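Local coordinates for protein poly-beta-hydroxybuterate polymerase (Cupriavidus necator, PDB 5T6O) that polymerises hydroxybutyrate units into polyhydroxybutyrate without a template, probably by acyl transfer, with this chain forming the catalytic domain of the class I synthase, at residues A[41-46]-A[123-128]; A[90-95]-A[234-239]; A[241-244]-A[248-251]. The protein carries 1 engineered substitution. All coordinates share one frame; numbering follows the deposited sequence.

Contact 1. Residues A[41-46]-A[123-128]; sequences LMVPPC and TIVSTA
Val43 sets its CG1 anti to the backbone N (chi1 -179°), which leaves CG2 beside that nitrogen and facing Val125, whose CG2, by contrast, is the methyl anti to its own nitrogen. The two valines cross obliquely, methyl against methyl: Val43 CG2 lies 3.7 Å from Val125 CG2, with Val125 CB close behind it at 4.0 Å. Val43's other methyl takes part more loosely, CG1 coming within 4.4 Å of Ile124 CG2. Here strand 40-43, one of the inner strands of the alpha/beta hydrolase sheet, is covered by helix 120-134. That helix follows strand 113-118 directly, across the turn where this fold classically carries its nucleophile. Neighbouring strands hydrogen-bond to the backbone of 41-46 on both sides: Leu41 and Val43 pair with 113-118, Met42 with 72-77. Beyond the strand end, Ile124 carries CG1 anti to its carbonyl carbon and extends it toward the loop, where CD1 meets Cys46 SG at 3.9 Å, a plain sulfur-to-methyl packing. On the helix, Thr127 OG1 and Thr127 N both bond to Thr123 O, from opposite faces of the carbonyl plane, the hydroxyl at 2.9 Å from that oxygen.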
loop_
_atom_site.group_PDB
_atom_site.type_symbol
_atom_site.label_atom_id
_atom_site.label_comp_id
_atom_site.label_asym_id
_atom_site.label_seq_id
_atom_site.Cartn_x
_atom_site.Cartn_y
_atom_site.Cartn_z
ATOM N N LEU A 41 -37.981 -2.403 -2.318
ATOM C CA LEU A 41 -37.627 -2.870 -3.658
ATOM C C LEU A 41 -36.116 -3.068 -3.722
ATOM O O LEU A 41 -35.350 -2.113 -3.549
ATOM C CB LEU A 41 -38.090 -1.887 -4.740
ATOM C CG LEU A 41 -37.497 -2.143 -6.133
ATOM C CD1 LEU A 41 -38.062 -3.436 -6.743
ATOM C CD2 LEU A 41 -37.752 -0.946 -7.070
ATOM N N MET A 42 -35.693 -4.305 -3.965
ATOM C CA MET A 42 -34.279 -4.626 -4.097
ATOM C C MET A 42 -33.860 -4.603 -5.562
ATOM O O MET A 42 -34.499 -5.248 -6.406
ATOM C CB MET A 42 -33.983 -5.996 -3.501
ATOM C CG MET A 42 -34.251 -6.104 -2.019
ATOM S SD MET A 42 -33.516 -7.648 -1.448
ATOM C CE MET A 42 -33.941 -7.579 0.291
ATOM N N VAL A 43 -32.778 -3.878 -5.851
ATOM C CA VAL A 43 -32.178 -3.843 -7.186
ATOM C C VAL A 43 -30.813 -4.517 -7.107
ATOM O O VAL A 43 -29.828 -3.900 -6.673
ATOM C CB VAL A 43 -32.064 -2.409 -7.728
ATOM C CG1 VAL A 43 -31.439 -2.417 -9.150
ATOM C CG2 VAL A 43 -33.447 -1.738 -7.746
ATOM N N PRO A 44 -30.724 -5.781 -7.492
ATOM C CA PRO A 44 -29.462 -6.505 -7.431
ATOM C C PRO A 44 -28.580 -6.156 -8.616
ATOM O O PRO A 44 -29.032 -5.505 -9.568
ATOM C CB PRO A 44 -29.898 -7.980 -7.481
ATOM C CG PRO A 44 -31.434 -7.953 -7.446
ATOM C CD PRO A 44 -31.827 -6.626 -7.964
ATOM N N PRO A 45 -27.316 -6.573 -8.605
ATOM C CA PRO A 45 -26.470 -6.384 -9.793
ATOM C C PRO A 45 -27.007 -7.161 -10.985
ATOM O O PRO A 45 -27.675 -8.188 -10.837
ATOM C CB PRO A 45 -25.109 -6.938 -9.350
ATOM C CG PRO A 45 -25.462 -7.939 -8.240
ATOM C CD PRO A 45 -26.598 -7.267 -7.517
ATOM N N CYS A 46 -26.704 -6.660 -12.181
ATOM C CA CYS A 46 -26.912 -7.432 -13.404
ATOM C C CYS A 46 -25.620 -8.072 -13.894
ATOM O O CYS A 46 -25.608 -8.705 -14.958
ATOM C CB CYS A 46 -27.523 -6.550 -14.494
ATOM S SG CYS A 46 -26.566 -5.037 -14.853
ATOM N N THR A 123 -25.412 1.328 -7.979
ATOM C CA THR A 123 -25.086 2.377 -8.937
ATOM C C THR A 123 -26.274 2.640 -9.853
ATOM O O THR A 123 -26.645 3.794 -10.095
ATOM C CB THR A 123 -23.855 1.975 -9.757
ATOM O OG1 THR A 123 -22.832 1.479 -8.881
ATOM C CG2 THR A 123 -23.320 3.165 -10.550
ATOM N N ILE A 124 -26.883 1.566 -10.360
ATOM C CA ILE A 124 -28.066 1.677 -11.208
ATOM C C ILE A 124 -29.196 2.376 -10.464
ATOM O O ILE A 124 -29.799 3.330 -10.972
ATOM C CB ILE A 124 -28.498 0.281 -11.694
ATOM C CG1 ILE A 124 -27.512 -0.251 -12.734
ATOM C CG2 ILE A 124 -29.924 0.318 -12.259
ATOM C CD1 ILE A 124 -27.635 -1.777 -13.003
ATOM N N VAL A 125 -29.516 1.908 -9.256
ATOM C CA VAL A 125 -30.705 2.465 -8.628
ATOM C C VAL A 125 -30.462 3.908 -8.194
ATOM O O VAL A 125 -31.382 4.734 -8.236
ATOM C CB VAL A 125 -31.204 1.578 -7.475
ATOM C CG1 VAL A 125 -30.426 1.833 -6.183
ATOM C CG2 VAL A 125 -32.689 1.831 -7.298
ATOM N N SER A 126 -29.224 4.254 -7.830
ATOM C CA SER A 126 -28.930 5.646 -7.490
ATOM C C SER A 126 -29.073 6.547 -8.709
ATOM O O SER A 126 -29.606 7.662 -8.609
ATOM C CB SER A 126 -27.523 5.763 -6.899
ATOM O OG SER A 126 -27.428 5.006 -5.700
ATOM N N THR A 127 -28.597 6.083 -9.873
ATOM C CA THR A 127 -28.763 6.865 -11.094
ATOM C C THR A 127 -30.240 7.063 -11.409
ATOM O O THR A 127 -30.669 8.172 -11.746
ATOM C CB THR A 127 -28.039 6.173 -12.254
ATOM O OG1 THR A 127 -26.648 6.049 -11.928
ATOM C CG2 THR A 127 -28.203 6.961 -13.556
ATOM N N ALA A 128 -31.039 6.002 -11.262
ATOM C CA ALA A 128 -32.468 6.084 -11.557
ATOM C C ALA A 128 -33.167 7.100 -10.663
ATOM O O ALA A 128 -34.002 7.881 -11.138
ATOM C CB ALA A 128 -33.115 4.707 -11.400
#

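Contact 2. Residues A[90-95]-A[234-239]; sequences DDYIEH and GPWYCW
Tyr92 and Trp236 make this contact almost by themselves, each aromatic side chain reaching across from its own helix. The indole comes over one face of the phenol ring with its pyrrole part leading: Trp236 CD1 sits 3.6 Å above the Tyr92 plane, displaced from the centre toward the rim, close to CG and CD1. Trp236 NE1 lies beside it, 3.6 Å from Tyr92 CD2, and also near Tyr92 CB. The two rings are inclined to each other, their planes at 49° and the centroids of the Tyr92 ring and the indole five-membered ring 4.4 Å apart. Trp236 points its CG anti to the backbone N (chi1 -171°), and this extends the indole off helix 234-246 toward the tyrosine. At the margin of the pair, the carboxylate of Asp90 is bonded to the backbone N of Cys259. The aromatic cluster spreads outward: Trp77 and Tyr22 meet the Tyr92 ring, while Trp89 and Tyr240 meet the indole. Helix 89-108 belongs to the layer flanking the central sheet; helix 234-246 belongs to the long excursion between strands 140-146 and 272-277, the place where alpha/beta hydrolases commonly insert a cap, and the aromatic pair joins that insertion to the core domain.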
loop_
_atom_site.group_PDB
_atom_site.type_symbol
_atom_site.label_atom_id
_atom_site.label_comp_id
_atom_site.label_asym_id
_atom_site.label_seq_id
_atom_site.Cartn_x
_atom_site.Cartn_y
_atom_site.Cartn_z
ATOM N N ASP A 90 -28.846 3.751 -20.599
ATOM C CA ASP A 90 -30.113 4.472 -20.468
ATOM C C ASP A 90 -31.308 3.533 -20.580
ATOM O O ASP A 90 -32.309 3.706 -19.873
ATOM C CB ASP A 90 -30.216 5.580 -21.523
ATOM C CG ASP A 90 -29.353 6.783 -21.190
ATOM O OD1 ASP A 90 -28.369 6.616 -20.452
ATOM O OD2 ASP A 90 -29.664 7.897 -21.656
ATOM N N ASP A 91 -31.235 2.549 -21.481
ATOM C CA ASP A 91 -32.330 1.591 -21.607
ATOM C C ASP A 91 -32.598 0.914 -20.275
ATOM O O ASP A 91 -33.755 0.755 -19.858
ATOM C CB ASP A 91 -32.002 0.525 -22.654
ATOM C CG ASP A 91 -32.026 1.042 -24.077
ATOM O OD1 ASP A 91 -32.648 2.096 -24.357
ATOM O OD2 ASP A 91 -31.414 0.352 -24.927
ATOM N N TYR A 92 -31.527 0.486 -19.606
ATOM C CA TYR A 92 -31.662 -0.218 -18.337
ATOM C C TYR A 92 -32.208 0.701 -17.260
ATOM O O TYR A 92 -32.994 0.267 -16.414
ATOM C CB TYR A 92 -30.311 -0.796 -17.915
ATOM C CG TYR A 92 -30.024 -2.175 -18.483
ATOM C CD1 TYR A 92 -30.169 -2.441 -19.836
ATOM C CD2 TYR A 92 -29.612 -3.210 -17.652
ATOM C CE1 TYR A 92 -29.903 -3.699 -20.352
ATOM C CE2 TYR A 92 -29.341 -4.472 -18.161
ATOM C CZ TYR A 92 -29.488 -4.710 -19.503
ATOM O OH TYR A 92 -29.219 -5.971 -20.001
ATOM N N ILE A 93 -31.790 1.968 -17.263
ATOM C CA ILE A 93 -32.287 2.919 -16.272
ATOM C C ILE A 93 -33.788 3.116 -16.433
ATOM O O ILE A 93 -34.553 3.035 -15.461
ATOM C CB ILE A 93 -31.530 4.258 -16.375
ATOM C CG1 ILE A 93 -30.038 4.068 -16.063
ATOM C CG2 ILE A 93 -32.142 5.285 -15.430
ATOM C CD1 ILE A 93 -29.756 3.550 -14.649
ATOM N N GLU A 94 -34.232 3.364 -17.672
ATOM C CA GLU A 94 -35.636 3.678 -17.921
ATOM C C GLU A 94 -36.518 2.438 -17.815
ATOM O O GLU A 94 -37.549 2.452 -17.129
ATOM C CB GLU A 94 -35.795 4.300 -19.306
ATOM C CG GLU A 94 -37.174 4.872 -19.532
ATOM C CD GLU A 94 -37.380 6.168 -18.770
ATOM O OE1 GLU A 94 -36.663 7.150 -19.082
ATOM O OE2 GLU A 94 -38.244 6.204 -17.862
ATOM N N HIS A 95 -36.147 1.366 -18.509
ATOM C CA HIS A 95 -37.057 0.246 -18.693
ATOM C C HIS A 95 -36.901 -0.843 -17.642
ATOM O O HIS A 95 -37.661 -1.817 -17.664
ATOM C CB HIS A 95 -36.873 -0.333 -20.096
ATOM C CG HIS A 95 -37.104 0.666 -21.180
ATOM N ND1 HIS A 95 -38.305 1.329 -21.330
ATOM C CD2 HIS A 95 -36.287 1.136 -22.150
ATOM C CE1 HIS A 95 -38.218 2.158 -22.358
ATOM N NE2 HIS A 95 -37.005 2.060 -22.872
ATOM N N GLY A 234 -23.232 -4.703 -25.306
ATOM C CA GLY A 234 -22.065 -3.923 -25.668
ATOM C C GLY A 234 -22.124 -2.475 -25.219
ATOM O O GLY A 234 -21.236 -1.999 -24.504
ATOM N N PRO A 235 -23.154 -1.734 -25.642
ATOM C CA PRO A 235 -23.196 -0.301 -25.287
ATOM C C PRO A 235 -23.304 -0.064 -23.794
ATOM O O PRO A 235 -22.751 0.917 -23.281
ATOM C CB PRO A 235 -24.437 0.212 -26.034
ATOM C CG PRO A 235 -24.548 -0.735 -27.251
ATOM C CD PRO A 235 -24.180 -2.090 -26.648
ATOM N N TRP A 236 -23.997 -0.955 -23.083
ATOM C CA TRP A 236 -24.126 -0.848 -21.632
ATOM C C TRP A 236 -22.774 -0.997 -20.951
ATOM O O TRP A 236 -22.387 -0.186 -20.100
ATOM C CB TRP A 236 -25.088 -1.931 -21.128
ATOM C CG TRP A 236 -25.471 -1.775 -19.667
ATOM C CD1 TRP A 236 -26.612 -1.218 -19.188
ATOM C CD2 TRP A 236 -24.703 -2.170 -18.519
ATOM N NE1 TRP A 236 -26.621 -1.253 -17.819
ATOM C CE2 TRP A 236 -25.455 -1.823 -17.379
ATOM C CE3 TRP A 236 -23.462 -2.792 -18.344
ATOM C CZ2 TRP A 236 -25.001 -2.062 -16.083
ATOM C CZ3 TRP A 236 -23.014 -3.037 -17.050
ATOM C CH2 TRP A 236 -23.780 -2.664 -15.937
ATOM N N TYR A 237 -22.065 -2.068 -21.286
ATOM C CA TYR A 237 -20.749 -2.338 -20.717
ATOM C C TYR A 237 -19.765 -1.224 -21.065
ATOM O O TYR A 237 -18.969 -0.795 -20.222
ATOM C CB TYR A 237 -20.309 -3.715 -21.240
ATOM C CG TYR A 237 -18.943 -4.267 -20.889
ATOM C CD1 TYR A 237 -18.215 -3.810 -19.808
ATOM C CD2 TYR A 237 -18.392 -5.287 -21.666
ATOM C CE1 TYR A 237 -16.962 -4.339 -19.517
ATOM C CE2 TYR A 237 -17.151 -5.820 -21.384
ATOM C CZ TYR A 237 -16.433 -5.336 -20.317
ATOM O OH TYR A 237 -15.189 -5.870 -20.040
ATOM N N CYS A 238 -19.830 -0.720 -22.300
ATOM C CA CYS A 238 -18.980 0.395 -22.716
ATOM C C CYS A 238 -19.223 1.625 -21.850
ATOM O O CYS A 238 -18.278 2.248 -21.342
ATOM C CB CYS A 238 -19.253 0.698 -24.194
ATOM S SG CYS A 238 -18.439 2.168 -24.869
ATOM N N TRP A 239 -20.493 1.992 -21.671
ATOM C CA TRP A 239 -20.831 3.193 -20.906
ATOM C C TRP A 239 -20.393 3.053 -19.458
ATOM O O TRP A 239 -19.790 3.965 -18.886
ATOM C CB TRP A 239 -22.341 3.450 -20.984
ATOM C CG TRP A 239 -22.790 4.766 -20.422
ATOM C CD1 TRP A 239 -23.130 5.887 -21.128
ATOM C CD2 TRP A 239 -22.955 5.102 -19.035
ATOM N NE1 TRP A 239 -23.492 6.898 -20.265
ATOM C CE2 TRP A 239 -23.390 6.443 -18.979
ATOM C CE3 TRP A 239 -22.773 4.403 -17.839
ATOM C CZ2 TRP A 239 -23.645 7.097 -17.774
ATOM C CZ3 TRP A 239 -23.026 5.057 -16.645
ATOM C CH2 TRP A 239 -23.457 6.391 -16.625
#

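Contact 3. Residues A[241-244]-A[248-251]; sequences LRHT and NELK. With SO4 (sulfate ion), chain D.
His243 is gripped at both ring nitrogens. ND1 donates to Glu249 OE1 over 2.7 Å in a nearly straight bond (167°), with the oxygen close to the ring plane and met on the syn side, though tilted out of the carboxylate plane; ring and carboxylate planes differ by only 22°. NE2 donates to sulfate O2 at 2.9 Å, and the same oxygen accepts from Arg242 NH1, also at 2.9 Å, which approaches with the edge of its guanidinium. Donating from both nitrogens toward anionic partners, the imidazole is probably the doubly protonated, cationic form in this crystal. The sulfate, probably from the crystallisation liquor, is bound by Cys182 N as well. Arg242 bends at chi3 (-70°) to reach it, and its CG lies 3.9 Å above the centre of the His243 ring, packing against that face. The backbone closes the turn: Glu249 N bonds to His243 O at 2.9 Å, while Asn248 N reaches Thr244 O at 2.8 Å in a bent, weak bond. Asn248, with positive phi, is where the chain leaves helical geometry; its side-chain amide is held by Phe152 N, at OD1, and by the Asp151 carboxylate, at ND2. The whole forms the C-terminal exit of helix 234-246 into the loop before strand 257-258, with Leu250 packed on helix 120-134, Leu241 on Trp204 and Arg242 on Asn210 of the second subunit.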
loop_
_atom_site.group_PDB
_atom_site.type_symbol
_atom_site.label_atom_id
_atom_site.label_comp_id
_atom_site.label_asym_id
_atom_site.label_seq_id
_atom_site.Cartn_x
_atom_site.Cartn_y
_atom_site.Cartn_z
ATOM N N LEU A 241 -18.042 1.072 -18.104
ATOM C CA LEU A 241 -16.585 1.129 -17.993
ATOM C C LEU A 241 -16.069 2.549 -18.204
ATOM O O LEU A 241 -15.213 3.027 -17.455
ATOM C CB LEU A 241 -15.956 0.180 -19.015
ATOM C CG LEU A 241 -14.682 -0.588 -18.698
ATOM C CD1 LEU A 241 -14.846 -1.367 -17.402
ATOM C CD2 LEU A 241 -14.363 -1.534 -19.861
ATOM N N ARG A 242 -16.575 3.238 -19.232
ATOM C CA ARG A 242 -16.041 4.554 -19.580
ATOM C C ARG A 242 -16.332 5.590 -18.500
ATOM O O ARG A 242 -15.429 6.320 -18.069
ATOM C CB ARG A 242 -16.630 5.015 -20.917
ATOM C CG ARG A 242 -16.307 6.467 -21.281
ATOM C CD ARG A 242 -16.817 6.752 -22.686
ATOM N NE ARG A 242 -16.017 6.047 -23.682
ATOM C CZ ARG A 242 -16.347 5.946 -24.965
ATOM N NH1 ARG A 242 -17.486 6.472 -25.398
ATOM N NH2 ARG A 242 -15.545 5.308 -25.807
ATOM N N HIS A 243 -17.588 5.678 -18.054
ATOM C CA HIS A 243 -18.027 6.839 -17.287
ATOM C C HIS A 243 -17.927 6.638 -15.781
ATOM O O HIS A 243 -18.127 7.600 -15.030
ATOM C CB HIS A 243 -19.463 7.212 -17.674
ATOM C CG HIS A 243 -19.588 7.704 -19.086
ATOM N ND1 HIS A 243 -19.040 8.897 -19.505
ATOM C CD2 HIS A 243 -20.175 7.155 -20.178
ATOM C CE1 HIS A 243 -19.294 9.067 -20.792
ATOM N NE2 HIS A 243 -19.976 8.021 -21.226
ATOM N N THR A 244 -17.622 5.424 -15.324
ATOM C CA THR A 244 -17.388 5.213 -13.901
ATOM C C THR A 244 -15.924 4.848 -13.650
ATOM O O THR A 244 -15.133 5.715 -13.257
ATOM C CB THR A 244 -18.364 4.160 -13.337
ATOM O OG1 THR A 244 -18.074 2.856 -13.855
ATOM C CG2 THR A 244 -19.794 4.517 -13.698
ATOM N N ASN A 248 -14.873 8.407 -14.087
ATOM C CA ASN A 248 -15.380 8.709 -12.744
ATOM C C ASN A 248 -16.231 9.978 -12.733
ATOM O O ASN A 248 -15.986 10.922 -11.974
ATOM C CB ASN A 248 -14.224 8.828 -11.743
ATOM C CG ASN A 248 -14.700 8.735 -10.305
ATOM O OD1 ASN A 248 -15.764 8.170 -10.029
ATOM N ND2 ASN A 248 -13.917 9.287 -9.385
ATOM N N GLU A 249 -17.258 9.978 -13.584
ATOM C CA GLU A 249 -18.054 11.170 -13.835
ATOM C C GLU A 249 -19.412 11.159 -13.154
ATOM O O GLU A 249 -20.024 12.227 -13.021
ATOM C CB GLU A 249 -18.265 11.351 -15.341
ATOM C CG GLU A 249 -17.014 11.759 -16.077
ATOM C CD GLU A 249 -17.149 11.582 -17.585
ATOM O OE1 GLU A 249 -17.353 10.434 -18.037
ATOM O OE2 GLU A 249 -17.051 12.589 -18.311
ATOM N N LEU A 250 -19.905 9.991 -12.739
ATOM C CA LEU A 250 -21.194 9.945 -12.064
ATOM C C LEU A 250 -21.176 10.801 -10.805
ATOM O O LEU A 250 -22.176 11.447 -10.473
ATOM C CB LEU A 250 -21.554 8.494 -11.731
ATOM C CG LEU A 250 -22.989 8.234 -11.293
ATOM C CD1 LEU A 250 -23.934 8.446 -12.470
ATOM C CD2 LEU A 250 -23.107 6.815 -10.749
ATOM N N LYS A 251 -20.033 10.832 -10.106
ATOM C CA LYS A 251 -19.873 11.588 -8.866
ATOM C C LYS A 251 -19.709 13.086 -9.091
ATOM O O LYS A 251 -19.698 13.839 -8.113
ATOM C CB LYS A 251 -18.667 11.060 -8.075
ATOM C CG LYS A 251 -17.302 11.421 -8.679
ATOM C CD LYS A 251 -16.340 11.908 -7.605
ATOM C CE LYS A 251 -14.964 12.240 -8.174
HETATM S S SO4 D . -21.185 7.393 -24.657
HETATM O O1 SO4 D . -21.904 8.643 -24.423
HETATM O O2 SO4 D . -19.857 7.503 -24.044
HETATM O O3 SO4 D . -21.059 7.118 -26.088
HETATM O O4 SO4 D . -21.942 6.277 -24.089
#

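All three contacts are buried, contact 1 deepest, about 5 Å between its centre and that of the chain, and wholly apolar across its segments. Contacts 2 and 3 lie about 16 and 17 Å out and both use helix 234-246: its first turns carry aromatic packing in contact 2, its last turns the hydrogen bonds and anion of contact 3. Both also touch the second subunit, which contact 1 does not. Helix 120-134 ties them together: Ile93 of contact 2 packs against it, and Leu250 CD2 of contact 3 meets Thr123 CG2 at 3.7 Å. Contact 1 also meets contact 2 directly, Cys46 SG lying 3.6 Å from Trp236 CZ2.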